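Rifin (PDB 7JZK) is a variable surface antigen of the malaria parasite whose V2 domain, the part in this chain, is bound by the LAIR1 ectodomain. Local coordinates at residues 29-32 with 33-37; 62-65 with 66-70; 114-117 with 118-122. One frame throughout, in Å; residues are numbered along the deposited sequence.

Contact 1. Residues 29-32 with 33-37; sequences NAII and GALKR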
loop_
_atom_site.group_PDB
_atom_site.type_symbol
_atom_site.label_atom_id
_atom_site.label_comp_id
_atom_site.label_asym_id
_atom_site.label_seq_id
_atom_site.Cartn_x
_atom_site.Cartn_y
_atom_site.Cartn_z
ATOM N N ASN B 29 -22.162 1.580 13.171
ATOM C CA ASN B 29 -21.701 2.960 13.169
ATOM C C ASN B 29 -20.384 3.108 13.911
ATOM O O ASN B 29 -19.520 3.879 13.485
ATOM C CB ASN B 29 -22.759 3.872 13.781
ATOM C CG ASN B 29 -23.973 4.003 12.908
ATOM O OD1 ASN B 29 -24.084 3.323 11.889
ATOM N ND2 ASN B 29 -24.904 4.866 13.301
ATOM N N ALA B 30 -20.199 2.364 15.005
ATOM C CA ALA B 30 -18.948 2.470 15.751
ATOM C C ALA B 30 -17.765 1.963 14.932
ATOM O O ALA B 30 -16.710 2.616 14.867
ATOM C CB ALA B 30 -19.057 1.707 17.072
ATOM N N ILE B 31 -17.913 0.801 14.288
ATOM C CA ILE B 31 -16.745 0.327 13.549
ATOM C C ILE B 31 -16.518 1.183 12.318
ATOM O O ILE B 31 -15.375 1.390 11.905
ATOM C CB ILE B 31 -16.814 -1.157 13.149
ATOM C CG1 ILE B 31 -15.409 -1.646 12.793
ATOM C CG2 ILE B 31 -17.672 -1.339 11.932
ATOM C CD1 ILE B 31 -14.361 -1.390 13.858
ATOM N N ILE B 32 -17.580 1.726 11.733
ATOM C CA ILE B 32 -17.398 2.504 10.523
ATOM C C ILE B 32 -16.673 3.782 10.870
ATOM O O ILE B 32 -15.722 4.178 10.190
ATOM C CB ILE B 32 -18.744 2.770 9.811
ATOM C CG1 ILE B 32 -19.247 1.499 9.113
ATOM C CG2 ILE B 32 -18.592 3.958 8.833
ATOM C CD1 ILE B 32 -20.766 1.519 8.805
ATOM N N GLY B 33 -17.114 4.461 11.924
ATOM C CA GLY B 33 -16.407 5.647 12.353
ATOM C C GLY B 33 -14.954 5.373 12.664
ATOM O O GLY B 33 -14.088 6.170 12.317
ATOM N N ALA B 34 -14.668 4.249 13.333
ATOM C CA ALA B 34 -13.284 3.952 13.688
ATOM C C ALA B 34 -12.411 3.737 12.441
ATOM O O ALA B 34 -11.296 4.272 12.348
ATOM C CB ALA B 34 -13.246 2.727 14.610
ATOM N N LEU B 35 -12.937 3.018 11.438
ATOM C CA LEU B 35 -12.182 2.782 10.210
ATOM C C LEU B 35 -12.006 4.055 9.403
ATOM O O LEU B 35 -10.925 4.312 8.856
ATOM C CB LEU B 35 -12.917 1.770 9.354
ATOM C CG LEU B 35 -13.074 0.425 10.017
ATOM C CD1 LEU B 35 -13.924 -0.393 9.079
ATOM C CD2 LEU B 35 -11.696 -0.152 10.232
ATOM N N LYS B 36 -13.041 4.892 9.372
ATOM C CA LYS B 36 -12.975 6.143 8.636
ATOM C C LYS B 36 -11.977 7.097 9.273
ATOM O O LYS B 36 -11.176 7.730 8.589
ATOM C CB LYS B 36 -14.369 6.781 8.608
ATOM C CG LYS B 36 -14.752 7.527 7.329
ATOM C CD LYS B 36 -15.992 8.410 7.491
ATOM C CE LYS B 36 -17.211 7.583 7.784
ATOM N NZ LYS B 36 -17.188 6.299 7.039
ATOM N N ARG B 37 -12.015 7.214 10.589
ATOM C CA ARG B 37 -11.135 8.128 11.299
ATOM C C ARG B 37 -9.697 7.626 11.333
ATOM O O ARG B 37 -8.770 8.437 11.439
ATOM C CB ARG B 37 -11.711 8.386 12.697
ATOM C CG ARG B 37 -13.056 9.178 12.643
ATOM C CD ARG B 37 -13.810 9.218 13.978
ATOM N NE ARG B 37 -13.033 9.806 15.072
ATOM C CZ ARG B 37 -13.143 9.446 16.352
ATOM N NH1 ARG B 37 -12.392 10.049 17.272
ATOM N NH2 ARG B 37 -13.983 8.471 16.719
#

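Contact 2. Residues 62-65 with 66-70; sequences TTIA and SAIDT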
loop_
_atom_site.group_PDB
_atom_site.type_symbol
_atom_site.label_atom_id
_atom_site.label_comp_id
_atom_site.label_asym_id
_atom_site.label_seq_id
_atom_site.Cartn_x
_atom_site.Cartn_y
_atom_site.Cartn_z
ATOM N N THR B 62 -10.555 -10.490 10.495
ATOM C CA THR B 62 -9.818 -11.060 9.371
ATOM C C THR B 62 -10.336 -10.545 8.038
ATOM O O THR B 62 -9.555 -10.187 7.148
ATOM C CB THR B 62 -9.895 -12.583 9.414
ATOM O OG1 THR B 62 -9.231 -13.048 10.592
ATOM C CG2 THR B 62 -9.226 -13.200 8.181
ATOM N N THR B 63 -11.654 -10.515 7.870
ATOM C CA THR B 63 -12.197 -10.112 6.580
ATOM C C THR B 63 -11.917 -8.642 6.304
ATOM O O THR B 63 -11.488 -8.270 5.203
ATOM C CB THR B 63 -13.697 -10.393 6.557
ATOM O OG1 THR B 63 -13.909 -11.798 6.743
ATOM C CG2 THR B 63 -14.347 -9.916 5.245
ATOM N N ILE B 64 -12.124 -7.794 7.304
ATOM C CA ILE B 64 -11.890 -6.378 7.101
ATOM C C ILE B 64 -10.415 -6.104 6.855
ATOM O O ILE B 64 -10.061 -5.311 5.979
ATOM C CB ILE B 64 -12.428 -5.584 8.294
ATOM C CG1 ILE B 64 -11.929 -4.159 8.225
ATOM C CG2 ILE B 64 -11.954 -6.182 9.560
ATOM C CD1 ILE B 64 -12.372 -3.380 9.390
ATOM N N ALA B 65 -9.531 -6.748 7.623
ATOM C CA ALA B 65 -8.107 -6.510 7.441
ATOM C C ALA B 65 -7.660 -6.954 6.056
ATOM O O ALA B 65 -6.885 -6.260 5.391
ATOM C CB ALA B 65 -7.314 -7.218 8.539
ATOM N N SER B 66 -8.187 -8.074 5.570
ATOM C CA SER B 66 -7.795 -8.510 4.241
ATOM C C SER B 66 -8.314 -7.549 3.177
ATOM O O SER B 66 -7.604 -7.241 2.219
ATOM C CB SER B 66 -8.280 -9.946 4.004
ATOM O OG SER B 66 -8.431 -10.270 2.627
ATOM N N ALA B 67 -9.532 -7.034 3.339
ATOM C CA ALA B 67 -10.065 -6.085 2.361
ATOM C C ALA B 67 -9.295 -4.766 2.380
ATOM O O ALA B 67 -9.043 -4.168 1.324
ATOM C CB ALA B 67 -11.556 -5.838 2.631
ATOM N N ILE B 68 -8.913 -4.299 3.569
ATOM C CA ILE B 68 -8.162 -3.061 3.664
ATOM C C ILE B 68 -6.775 -3.250 3.061
ATOM O O ILE B 68 -6.286 -2.383 2.336
ATOM C CB ILE B 68 -8.115 -2.578 5.126
ATOM C CG1 ILE B 68 -9.504 -2.063 5.577
ATOM C CG2 ILE B 68 -7.037 -1.497 5.298
ATOM C CD1 ILE B 68 -9.592 -1.676 7.047
ATOM N N ASP B 69 -6.151 -4.408 3.307
ATOM C CA ASP B 69 -4.848 -4.720 2.723
ATOM C C ASP B 69 -4.921 -4.725 1.214
ATOM O O ASP B 69 -4.101 -4.114 0.535
ATOM C CB ASP B 69 -4.349 -6.085 3.220
ATOM C CG ASP B 69 -3.085 -6.565 2.491
ATOM O OD1 ASP B 69 -3.198 -7.132 1.379
ATOM O OD2 ASP B 69 -1.964 -6.435 3.018
ATOM N N THR B 70 -5.918 -5.385 0.667
ATOM C CA THR B 70 -6.035 -5.468 -0.780
ATOM C C THR B 70 -6.235 -4.076 -1.373
ATOM O O THR B 70 -5.579 -3.703 -2.359
ATOM C CB THR B 70 -7.218 -6.396 -1.119
ATOM O OG1 THR B 70 -7.002 -7.673 -0.499
ATOM C CG2 THR B 70 -7.308 -6.625 -2.606
#

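Contact 3. Residues 114-117 with 118-122; sequences GAVT and QLVEK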
loop_
_atom_site.group_PDB
_atom_site.type_symbol
_atom_site.label_atom_id
_atom_site.label_comp_id
_atom_site.label_asym_id
_atom_site.label_seq_id
_atom_site.Cartn_x
_atom_site.Cartn_y
_atom_site.Cartn_z
ATOM N N GLY B 114 -3.228 -5.931 13.181
ATOM C CA GLY B 114 -3.104 -5.414 14.533
ATOM C C GLY B 114 -3.888 -4.130 14.729
ATOM O O GLY B 114 -4.548 -3.942 15.760
ATOM N N ALA B 115 -3.872 -3.253 13.721
ATOM C CA ALA B 115 -4.607 -2.000 13.843
ATOM C C ALA B 115 -6.107 -2.260 13.946
ATOM O O ALA B 115 -6.786 -1.742 14.843
ATOM C CB ALA B 115 -4.293 -1.092 12.655
ATOM N N VAL B 116 -6.629 -3.112 13.066
ATOM C CA VAL B 116 -8.052 -3.410 13.068
ATOM C C VAL B 116 -8.446 -4.063 14.373
ATOM O O VAL B 116 -9.533 -3.808 14.907
ATOM C CB VAL B 116 -8.373 -4.312 11.868
ATOM C CG1 VAL B 116 -9.719 -4.968 12.039
ATOM C CG2 VAL B 116 -8.314 -3.516 10.599
ATOM N N THR B 117 -7.542 -4.857 14.946
ATOM C CA THR B 117 -7.826 -5.474 16.231
ATOM C C THR B 117 -8.049 -4.399 17.279
ATOM O O THR B 117 -9.066 -4.402 17.990
ATOM C CB THR B 117 -6.678 -6.394 16.644
ATOM O OG1 THR B 117 -6.589 -7.511 15.741
ATOM C CG2 THR B 117 -6.891 -6.890 18.072
ATOM N N GLN B 118 -7.144 -3.423 17.335
ATOM C CA GLN B 118 -7.349 -2.358 18.308
ATOM C C GLN B 118 -8.648 -1.605 18.044
ATOM O O GLN B 118 -9.394 -1.291 18.979
ATOM C CB GLN B 118 -6.177 -1.389 18.283
ATOM C CG GLN B 118 -4.814 -2.040 18.312
ATOM C CD GLN B 118 -4.191 -1.934 19.672
ATOM O OE1 GLN B 118 -4.866 -2.140 20.685
ATOM N NE2 GLN B 118 -2.906 -1.589 19.716
ATOM N N LEU B 119 -8.962 -1.344 16.774
ATOM C CA LEU B 119 -10.141 -0.532 16.484
ATOM C C LEU B 119 -11.439 -1.242 16.869
ATOM O O LEU B 119 -12.356 -0.615 17.412
ATOM C CB LEU B 119 -10.147 -0.101 15.013
ATOM C CG LEU B 119 -9.306 1.112 14.576
ATOM C CD1 LEU B 119 -9.805 2.347 15.264
ATOM C CD2 LEU B 119 -7.832 0.986 14.863
ATOM N N VAL B 120 -11.535 -2.549 16.618
ATOM C CA VAL B 120 -12.754 -3.251 17.007
ATOM C C VAL B 120 -12.852 -3.349 18.520
ATOM O O VAL B 120 -13.947 -3.223 19.095
ATOM C CB VAL B 120 -12.828 -4.641 16.346
ATOM C CG1 VAL B 120 -12.557 -4.537 14.867
ATOM C CG2 VAL B 120 -11.851 -5.602 16.986
ATOM N N GLU B 121 -11.714 -3.521 19.201
ATOM C CA GLU B 121 -11.792 -3.541 20.650
ATOM C C GLU B 121 -12.258 -2.194 21.166
ATOM O O GLU B 121 -13.058 -2.129 22.096
ATOM C CB GLU B 121 -10.459 -3.935 21.276
ATOM C CG GLU B 121 -9.944 -5.259 20.750
ATOM C CD GLU B 121 -10.983 -6.368 20.779
ATOM O OE1 GLU B 121 -11.014 -7.161 19.812
ATOM O OE2 GLU B 121 -11.779 -6.440 21.739
ATOM N N LYS B 122 -11.808 -1.109 20.537
ATOM C CA LYS B 122 -12.212 0.224 20.969
ATOM C C LYS B 122 -13.693 0.474 20.703
ATOM O O LYS B 122 -14.391 1.069 21.536
ATOM C CB LYS B 122 -11.343 1.272 20.260
ATOM C CG LYS B 122 -11.936 2.689 20.221
ATOM C CD LYS B 122 -12.600 3.036 18.875
ATOM C CE LYS B 122 -13.457 4.312 18.969
ATOM N NZ LYS B 122 -14.683 4.164 19.822
#

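Contact 1. Residues 29-32 with 33-37
I31 meets L35 one turn further along an unbroken alpha-helix, the long 13-39 helix of the RIFIN V2 domain. Four backbone i to i+4 hydrogen bonds tie the two segments: G33 N to N29 O, A34 N to A30 O, L35 N to I31 O and K36 N to I32 O. Apolar contacts fill the buried side. With CG1 of I31 anti to the backbone N (chi1 -162°), this branch reaches CG of L35 at 4.2 Å, while CD1 of I31 lies 4.3 Å from CB of A34. L35 CG also lies close to the carbonyl oxygen of I31, at 3.1 Å. F53 of helix 49-55 covers I31, I32 and L35, while V120 of helix 108-126 packs on I31 and L119 on A34. A mixed contact marks the more open side, where I32 and K36 run alongside each other and K36 also touches D42. The chain of K36 runs back along the helix, and bends at chi3 (-64°) and chi4 (-37°) turn its end toward I32, bringing NZ of K36 to 3.3 Å from the methyl CG2 of I32.

Contact 2. Residues 62-65 with 66-70
I64 and I68 lie side by side, one turn apart on the alpha-helix 61-75 of the V2 domain, and four i to i+4 backbone hydrogen bonds join the two segments. T62 O accepts from S66 N, T63 O from A67 N, I64 O from I68 N (2.9 Å) and A65 O from D69 N (2.9 Å). S66 O carries two bonds: the amide N of T70 at 2.9 Å and the hydroxyl OG1 of T70 at 2.8 Å arrive from opposite faces of its carbonyl plane. The hydroxyl of T70 thus adds a second grip on an oxygen already held by the T70 amide. T63 OG1 is held by D60 OD2, just before the segment, and D69 OD2 makes a weak bond to Q108 NE2 at the start of helix 108-126. The inner side is apolar: L35 packs on both isoleucines, V116 on I64 and L44 on I68. CG1 of I64, anti to the backbone N (chi1 168°), steps toward the following turn. I68 instead sets CG1 beside its own backbone N, facing back, and its CD1 comes within 3.6 Å of I64 CG1.

Contact 3. Residues 114-117 with 118-122
V116 and V120 meet at a slant one helical turn apart, with 4.0 Å between their CG1 methyls, and form the close-packed side of this segment of helix 108-126. V120 CG1, set beside its own backbone N (chi1 -49°), also rests 3.1 Å from the carbonyl oxygen of V116, the same oxygen that accepts the V120 amide at 2.9 Å. V120 CG2 turns to the next carbonyl, 3.2 Å from T117 O. Beside the valines, the amide of L119 bonds to A115 O in the carbonyl plane. Neighbouring helices cover this side: V61 and I64 of helix 61-75 lie on V116, I31 of helix 13-39 meets V120, and A34 and Y38 pack on L119. The other side is looser and opens to solvent at G114 and Q118. There Q118 passes its CG by G114 O at 3.2 Å, then bends at chi2 (-104°) and leads its amide away from the preceding turn. E121 runs its CG past T117 O, whereas T117 OG1 bonds back to T113 O. Four i to i+4 amide bonds, from Q118 N to G114 O through E121 N to T117 O, run beneath both sides. One apolar and one polar side make this an amphipathic alpha-helix, typical of a small helical bundle.

Contacts 1, 2 and 3 follow one another along the chain, on helices 13-39, 61-75 and 108-126, and their centres stand about 15 Å (1 to 2), 11 Å (1 to 3) and 13 Å (2 to 3) apart. Each is local to its own helix, yet every pair touches, so the three apolar sides converge on a shared core. L35 CD1 meets I64 CD1 at 3.4 Å, A34 CB meets L119 CD1 at 3.5 Å, and I64 CG2 meets V116 CG1 at 3.6 Å. This three-way packing forms the helical core of the V2 domain; no other protein chain of the assembly touches these segments, which belong to the scaffold rather than the LAIR1 interface.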